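Local coordinates for protein alpha-L-rhamnosidase (Aspergillus terreus, PDB 6GSZ) that probably hydrolyses terminal non-reducing alpha-L-rhamnose residues in alpha-L-rhamnosides and binds calcium, at residues Q463-H475 with Y507-N519. Sequence-based numbering, arbitrary orientation.
Sequences QRDERLGWTGDIH and YSLPYVIPNIHGN. With BGC (beta-D-glucopyranose), chain B; NAG (2-acetamido-2-deoxy-beta-D-glucopyranose), chain C.
Val512 pushes its CG1 methyl against the middle of the Trp470 indole. This CH-pi contact places CG1 3.5 Å from the centroid of the five-membered ring, 14° off the normal. The branch reaches the ring because it stands anti to its own carbonyl carbon (chi1 -52°). Bound beta-D-glucopyranose lies over the opposite face, its C4 offset toward the rim, so the indole is a flat wall between Val512 and the sugar. Trp470 NE1 donates a bent bond to Glu466 OE2, which lies tilted from the ring plane. At the benzo end, Tyr511 CB abuts Trp470 CZ3 at 3.6 Å.

The segments lie in the six-hairpin glycosidase domain, whose catalytic fold in this family is an (alpha/alpha)6 barrel. Residues 507-519 form part of the loop between helices 488-503 and 530-542. A single beta bridge joins Trp470 to Val512, just before helix 471-484. In it, Ile513 N donates to Gly469 O (2.9 Å), and Thr471 N to Tyr511 O (3.1 Å). Thr471 OG1 gives Tyr511 O a second bond, from above the carbonyl plane. Gly469 has no side chain, so the backbones close up to a CA-H...O contact, Gly469 CA to Ile513 O, 3.2 Å.

The Thr471 methyl, CG2, meets Leu509 CD2 tip to tip at 3.6 Å, with Ile513 CG1 also beside it. Leu468 CB packs against the same Val512 methyl, roughly at a right angle to the indole's direction. Leu468 CD2 meets Ile516 CD1 at 3.8 Å, the two side chains crossing at about 90°. Asp473, three residues after Trp470, accepts bonds from sugar O2 and O3.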
loop_
_atom_site.group_PDB
_atom_site.type_symbol
_atom_site.label_atom_id
_atom_site.label_comp_id
_atom_site.label_asym_id
_atom_site.label_seq_id
_atom_site.Cartn_x
_atom_site.Cartn_y
_atom_site.Cartn_z
ATOM N N GLN A 463 -1.113 -11.708 -8.573
ATOM C CA GLN A 463 -1.247 -12.489 -9.833
ATOM C C GLN A 463 -2.123 -13.729 -9.692
ATOM O O GLN A 463 -2.942 -13.955 -10.594
ATOM C CB GLN A 463 0.150 -12.798 -10.386
ATOM C CG GLN A 463 0.911 -13.951 -9.742
ATOM C CD GLN A 463 1.291 -13.734 -8.298
ATOM O OE1 GLN A 463 0.466 -13.882 -7.402
ATOM N NE2 GLN A 463 2.549 -13.393 -8.039
ATOM N N ARG A 464 -1.961 -14.527 -8.656
ATOM C CA ARG A 464 -2.653 -15.785 -8.515
ATOM C C ARG A 464 -4.021 -15.564 -7.853
ATOM O O ARG A 464 -4.503 -14.449 -7.712
ATOM C CB ARG A 464 -1.784 -16.816 -7.783
ATOM C CG ARG A 464 -1.545 -16.536 -6.303
ATOM C CD ARG A 464 -0.531 -17.504 -5.734
ATOM N NE ARG A 464 -0.274 -17.274 -4.328
ATOM C CZ ARG A 464 0.906 -17.423 -3.726
ATOM N NH1 ARG A 464 1.900 -17.981 -4.396
ATOM N NH2 ARG A 464 1.052 -16.998 -2.469
ATOM N N ASP A 465 -4.654 -16.687 -7.504
ATOM C CA ASP A 465 -5.972 -16.723 -6.872
ATOM C C ASP A 465 -5.867 -16.449 -5.379
ATOM O O ASP A 465 -6.243 -17.240 -4.584
ATOM C CB ASP A 465 -6.664 -18.053 -7.159
ATOM C CG ASP A 465 -5.888 -19.287 -6.736
ATOM O OD1 ASP A 465 -4.694 -19.140 -6.360
ATOM O OD2 ASP A 465 -6.454 -20.364 -6.771
ATOM N N GLU A 466 -5.302 -15.300 -5.057
ATOM C CA GLU A 466 -5.095 -14.902 -3.648
ATOM C C GLU A 466 -5.291 -13.388 -3.587
ATOM O O GLU A 466 -6.393 -12.934 -3.609
ATOM C CB GLU A 466 -3.756 -15.470 -3.149
ATOM C CG GLU A 466 -3.592 -15.438 -1.639
ATOM C CD GLU A 466 -2.618 -16.456 -1.089
ATOM O OE1 GLU A 466 -1.957 -17.129 -1.887
ATOM O OE2 GLU A 466 -2.535 -16.582 0.134
ATOM N N ARG A 467 -4.205 -12.613 -3.439
ATOM C CA ARG A 467 -4.288 -11.131 -3.446
ATOM C C ARG A 467 -5.095 -10.694 -2.227
ATOM O O ARG A 467 -5.979 -9.862 -2.326
ATOM C CB ARG A 467 -4.804 -10.570 -4.781
ATOM C CG ARG A 467 -4.437 -11.352 -6.037
ATOM C CD ARG A 467 -4.985 -10.710 -7.275
ATOM N NE ARG A 467 -4.907 -11.608 -8.396
ATOM C CZ ARG A 467 -5.275 -11.264 -9.622
ATOM N NH1 ARG A 467 -5.676 -10.037 -9.868
ATOM N NH2 ARG A 467 -5.241 -12.143 -10.619
ATOM N N LEU A 468 -4.729 -11.237 -1.050
ATOM C CA LEU A 468 -5.455 -10.971 0.178
ATOM C C LEU A 468 -4.592 -10.095 1.094
ATOM O O LEU A 468 -3.332 -10.035 0.948
ATOM C CB LEU A 468 -5.755 -12.293 0.897
ATOM C CG LEU A 468 -6.460 -13.346 0.042
ATOM C CD1 LEU A 468 -6.616 -14.643 0.808
ATOM C CD2 LEU A 468 -7.823 -12.848 -0.481
ATOM N N GLY A 469 -5.273 -9.456 2.042
ATOM C CA GLY A 469 -4.560 -8.547 2.962
ATOM C C GLY A 469 -3.840 -9.267 4.091
ATOM O O GLY A 469 -4.243 -9.176 5.251
ATOM N N TRP A 470 -2.843 -10.070 3.707
ATOM C CA TRP A 470 -2.118 -10.893 4.683
ATOM C C TRP A 470 -1.380 -10.030 5.731
ATOM O O TRP A 470 -0.565 -9.153 5.423
ATOM C CB TRP A 470 -1.172 -11.838 3.965
ATOM C CG TRP A 470 -1.850 -13.080 3.455
ATOM C CD1 TRP A 470 -2.280 -13.335 2.187
ATOM C CD2 TRP A 470 -2.122 -14.259 4.220
ATOM N NE1 TRP A 470 -2.800 -14.597 2.121
ATOM C CE2 TRP A 470 -2.738 -15.186 3.356
ATOM C CE3 TRP A 470 -1.911 -14.602 5.546
ATOM C CZ2 TRP A 470 -3.120 -16.446 3.795
ATOM C CZ3 TRP A 470 -2.288 -15.844 5.990
ATOM C CH2 TRP A 470 -2.910 -16.754 5.113
ATOM N N THR A 471 -1.728 -10.291 6.982
ATOM C CA THR A 471 -1.291 -9.457 8.109
ATOM C C THR A 471 0.219 -9.536 8.369
ATOM O O THR A 471 0.863 -8.536 8.623
ATOM C CB THR A 471 -2.153 -9.812 9.324
ATOM O OG1 THR A 471 -2.141 -11.226 9.567
ATOM C CG2 THR A 471 -3.564 -9.317 9.137
ATOM N N GLY A 472 0.786 -10.744 8.347
ATOM C CA GLY A 472 2.185 -10.870 8.673
ATOM C C GLY A 472 3.060 -10.160 7.651
ATOM O O GLY A 472 4.081 -9.532 7.995
ATOM N N ASP A 473 2.711 -10.228 6.363
ATOM C CA ASP A 473 3.535 -9.677 5.315
ATOM C C ASP A 473 3.669 -8.149 5.500
ATOM O O ASP A 473 4.764 -7.603 5.358
ATOM C CB ASP A 473 2.972 -9.993 3.923
ATOM C CG ASP A 473 2.758 -11.461 3.610
ATOM O OD1 ASP A 473 2.173 -12.159 4.477
ATOM O OD2 ASP A 473 3.210 -11.894 2.522
ATOM N N ILE A 474 2.553 -7.467 5.784
ATOM C CA ILE A 474 2.610 -6.028 5.953
ATOM C C ILE A 474 3.303 -5.662 7.268
ATOM O O ILE A 474 3.960 -4.640 7.336
ATOM C CB ILE A 474 1.247 -5.344 5.719
ATOM C CG1 ILE A 474 1.372 -3.827 5.744
ATOM C CG2 ILE A 474 0.198 -5.827 6.681
ATOM C CD1 ILE A 474 2.331 -3.255 4.696
ATOM N N HIS A 475 3.175 -6.505 8.282
ATOM C CA HIS A 475 3.933 -6.285 9.510
ATOM C C HIS A 475 5.431 -6.228 9.169
ATOM O O HIS A 475 6.154 -5.303 9.582
ATOM C CB HIS A 475 3.577 -7.344 10.559
ATOM C CG HIS A 475 4.190 -7.140 11.910
ATOM N ND1 HIS A 475 4.037 -8.102 12.902
ATOM C CD2 HIS A 475 5.008 -6.193 12.417
ATOM C CE1 HIS A 475 4.716 -7.714 13.991
ATOM N NE2 HIS A 475 5.299 -6.547 13.714
ATOM N N TYR A 507 -11.182 -10.863 19.794
ATOM C CA TYR A 507 -10.018 -9.994 20.067
ATOM C C TYR A 507 -8.756 -10.499 19.383
ATOM O O TYR A 507 -7.695 -9.887 19.500
ATOM C CB TYR A 507 -9.801 -9.747 21.550
ATOM C CG TYR A 507 -11.015 -9.173 22.216
ATOM C CD1 TYR A 507 -11.421 -7.863 21.958
ATOM C CD2 TYR A 507 -11.785 -9.938 23.078
ATOM C CE1 TYR A 507 -12.539 -7.323 22.565
ATOM C CE2 TYR A 507 -12.905 -9.397 23.696
ATOM C CZ TYR A 507 -13.283 -8.094 23.436
ATOM O OH TYR A 507 -14.385 -7.570 24.061
ATOM N N SER A 508 -8.858 -11.585 18.622
ATOM C CA SER A 508 -7.817 -12.076 17.760
ATOM C C SER A 508 -7.959 -11.425 16.376
ATOM O O SER A 508 -9.023 -11.061 15.935
ATOM C CB SER A 508 -7.922 -13.600 17.666
ATOM O OG SER A 508 -6.823 -14.106 16.953
ATOM N N LEU A 509 -6.861 -11.303 15.654
ATOM C CA LEU A 509 -6.859 -10.744 14.315
ATOM C C LEU A 509 -6.970 -11.875 13.296
ATOM O O LEU A 509 -6.186 -12.817 13.308
ATOM C CB LEU A 509 -5.575 -9.940 14.106
ATOM C CG LEU A 509 -5.516 -9.109 12.844
ATOM C CD1 LEU A 509 -6.539 -7.972 12.884
ATOM C CD2 LEU A 509 -4.097 -8.587 12.641
ATOM N N PRO A 510 -7.958 -11.831 12.380
ATOM C CA PRO A 510 -7.976 -12.782 11.269
ATOM C C PRO A 510 -6.674 -12.710 10.479
ATOM O O PRO A 510 -5.997 -11.698 10.479
ATOM C CB PRO A 510 -9.169 -12.367 10.432
ATOM C CG PRO A 510 -10.057 -11.669 11.410
ATOM C CD PRO A 510 -9.114 -10.923 12.341
ATOM N N TYR A 511 -6.324 -13.791 9.810
ATOM C CA TYR A 511 -5.083 -13.846 9.046
ATOM C C TYR A 511 -5.013 -12.812 7.932
ATOM O O TYR A 511 -3.951 -12.288 7.630
ATOM C CB TYR A 511 -4.808 -15.253 8.512
ATOM C CG TYR A 511 -4.704 -16.307 9.589
ATOM C CD1 TYR A 511 -4.355 -16.015 10.904
ATOM C CD2 TYR A 511 -4.861 -17.639 9.235
ATOM C CE1 TYR A 511 -4.328 -17.018 11.858
ATOM C CE2 TYR A 511 -4.802 -18.646 10.173
ATOM C CZ TYR A 511 -4.531 -18.341 11.490
ATOM O OH TYR A 511 -4.492 -19.333 12.432
ATOM N N VAL A 512 -6.148 -12.604 7.255
ATOM C CA VAL A 512 -6.225 -11.613 6.193
ATOM C C VAL A 512 -7.324 -10.601 6.481
ATOM O O VAL A 512 -8.318 -10.925 7.122
ATOM C CB VAL A 512 -6.440 -12.225 4.796
ATOM C CG1 VAL A 512 -5.408 -13.308 4.532
ATOM C CG2 VAL A 512 -7.841 -12.790 4.560
ATOM N N ILE A 513 -7.077 -9.367 6.029
ATOM C CA ILE A 513 -7.983 -8.246 6.213
ATOM C C ILE A 513 -8.113 -7.528 4.886
ATOM O O ILE A 513 -7.114 -7.057 4.306
ATOM C CB ILE A 513 -7.439 -7.242 7.228
ATOM C CG1 ILE A 513 -7.124 -7.877 8.587
ATOM C CG2 ILE A 513 -8.347 -6.038 7.366
ATOM C CD1 ILE A 513 -8.319 -8.379 9.405
ATOM N N PRO A 514 -9.338 -7.366 4.329
ATOM C CA PRO A 514 -10.616 -7.879 4.865
ATOM C C PRO A 514 -10.665 -9.406 5.010
ATOM O O PRO A 514 -9.978 -10.141 4.260
ATOM C CB PRO A 514 -11.616 -7.455 3.782
ATOM C CG PRO A 514 -10.995 -6.178 3.182
ATOM C CD PRO A 514 -9.515 -6.525 3.138
ATOM N N ASN A 515 -11.404 -9.839 6.022
ATOM C CA ASN A 515 -11.428 -11.239 6.386
ATOM C C ASN A 515 -12.498 -11.991 5.559
ATOM O O ASN A 515 -13.679 -11.831 5.834
ATOM C CB ASN A 515 -11.688 -11.389 7.875
ATOM C CG ASN A 515 -11.861 -12.829 8.297
ATOM O OD1 ASN A 515 -11.268 -13.705 7.659
ATOM N ND2 ASN A 515 -12.580 -13.028 9.417
ATOM N N ILE A 516 -12.045 -12.887 4.679
ATOM C CA ILE A 516 -12.939 -13.708 3.865
ATOM C C ILE A 516 -13.096 -15.101 4.462
ATOM O O ILE A 516 -13.775 -15.915 3.869
ATOM C CB ILE A 516 -12.443 -13.803 2.409
ATOM C CG1 ILE A 516 -11.021 -14.378 2.304
ATOM C CG2 ILE A 516 -12.572 -12.449 1.773
ATOM C CD1 ILE A 516 -10.630 -14.953 0.968
ATOM N N HIS A 517 -12.421 -15.410 5.573
ATOM C CA HIS A 517 -12.278 -16.772 6.097
ATOM C C HIS A 517 -13.153 -17.076 7.322
ATOM O O HIS A 517 -13.098 -18.223 7.838
ATOM C CB HIS A 517 -10.812 -17.084 6.438
ATOM C CG HIS A 517 -9.918 -17.062 5.243
ATOM N ND1 HIS A 517 -8.656 -16.517 5.257
ATOM C CD2 HIS A 517 -10.086 -17.551 3.989
ATOM C CE1 HIS A 517 -8.100 -16.648 4.045
ATOM N NE2 HIS A 517 -8.964 -17.264 3.254
ATOM N N GLY A 518 -13.958 -16.135 7.801
ATOM C CA GLY A 518 -14.853 -16.440 8.951
ATOM C C GLY A 518 -14.102 -16.411 10.279
ATOM O O GLY A 518 -13.093 -15.716 10.373
ATOM N N ASN A 519 -14.574 -17.178 11.283
ATOM C CA ASN A 519 -14.095 -17.017 12.638
ATOM C C ASN A 519 -13.248 -18.202 13.143
ATOM O O ASN A 519 -12.908 -18.248 14.324
ATOM C CB ASN A 519 -15.251 -16.705 13.585
ATOM C CG ASN A 519 -16.096 -17.915 13.906
ATOM O OD1 ASN A 519 -15.992 -18.942 13.235
ATOM N ND2 ASN A 519 -16.956 -17.794 14.915
HETATM C C2 BGC B . 1.366 -14.921 2.461
HETATM C C3 BGC B . 1.737 -15.502 3.797
HETATM C C4 BGC B . 0.893 -16.646 4.313
HETATM C C5 BGC B . 0.817 -17.578 3.204
HETATM C C6 BGC B . 0.017 -18.752 3.732
HETATM C C1 BGC B . 1.155 -16.040 1.456
HETATM O O1 BGC B . 0.939 -15.464 0.183
HETATM O O2 BGC B . 2.487 -14.319 1.859
HETATM O O3 BGC B . 1.506 -14.563 4.705
HETATM O O4 BGC B . 1.334 -17.302 5.525
HETATM O O5 BGC B . 0.266 -17.038 1.959
HETATM O O6 BGC B . -0.225 -19.651 2.645
HETATM C C1 NAG C . -19.227 -12.163 13.008
HETATM C C2 NAG C . -19.915 -11.872 11.664
HETATM C C3 NAG C . -20.963 -12.917 11.365
HETATM C C4 NAG C . -20.391 -14.313 11.410
HETATM C C5 NAG C . -19.705 -14.507 12.763
HETATM C C6 NAG C . -18.976 -15.843 12.797
HETATM C C7 NAG C . -20.240 -9.636 10.688
HETATM C C8 NAG C . -20.949 -8.317 10.862
HETATM N N2 NAG C . -20.515 -10.568 11.638
HETATM O O3 NAG C . -21.500 -12.662 10.074
HETATM O O4 NAG C . -21.492 -15.204 11.269
HETATM O O5 NAG C . -18.704 -13.484 12.910
HETATM O O6 NAG C . -18.120 -15.988 11.616
HETATM O O7 NAG C . -19.443 -9.851 9.762
HETATM O O HOH W 1 -8.114 -9.794 2.220
HETATM O O HOH W 2 -3.504 -12.318 11.857
#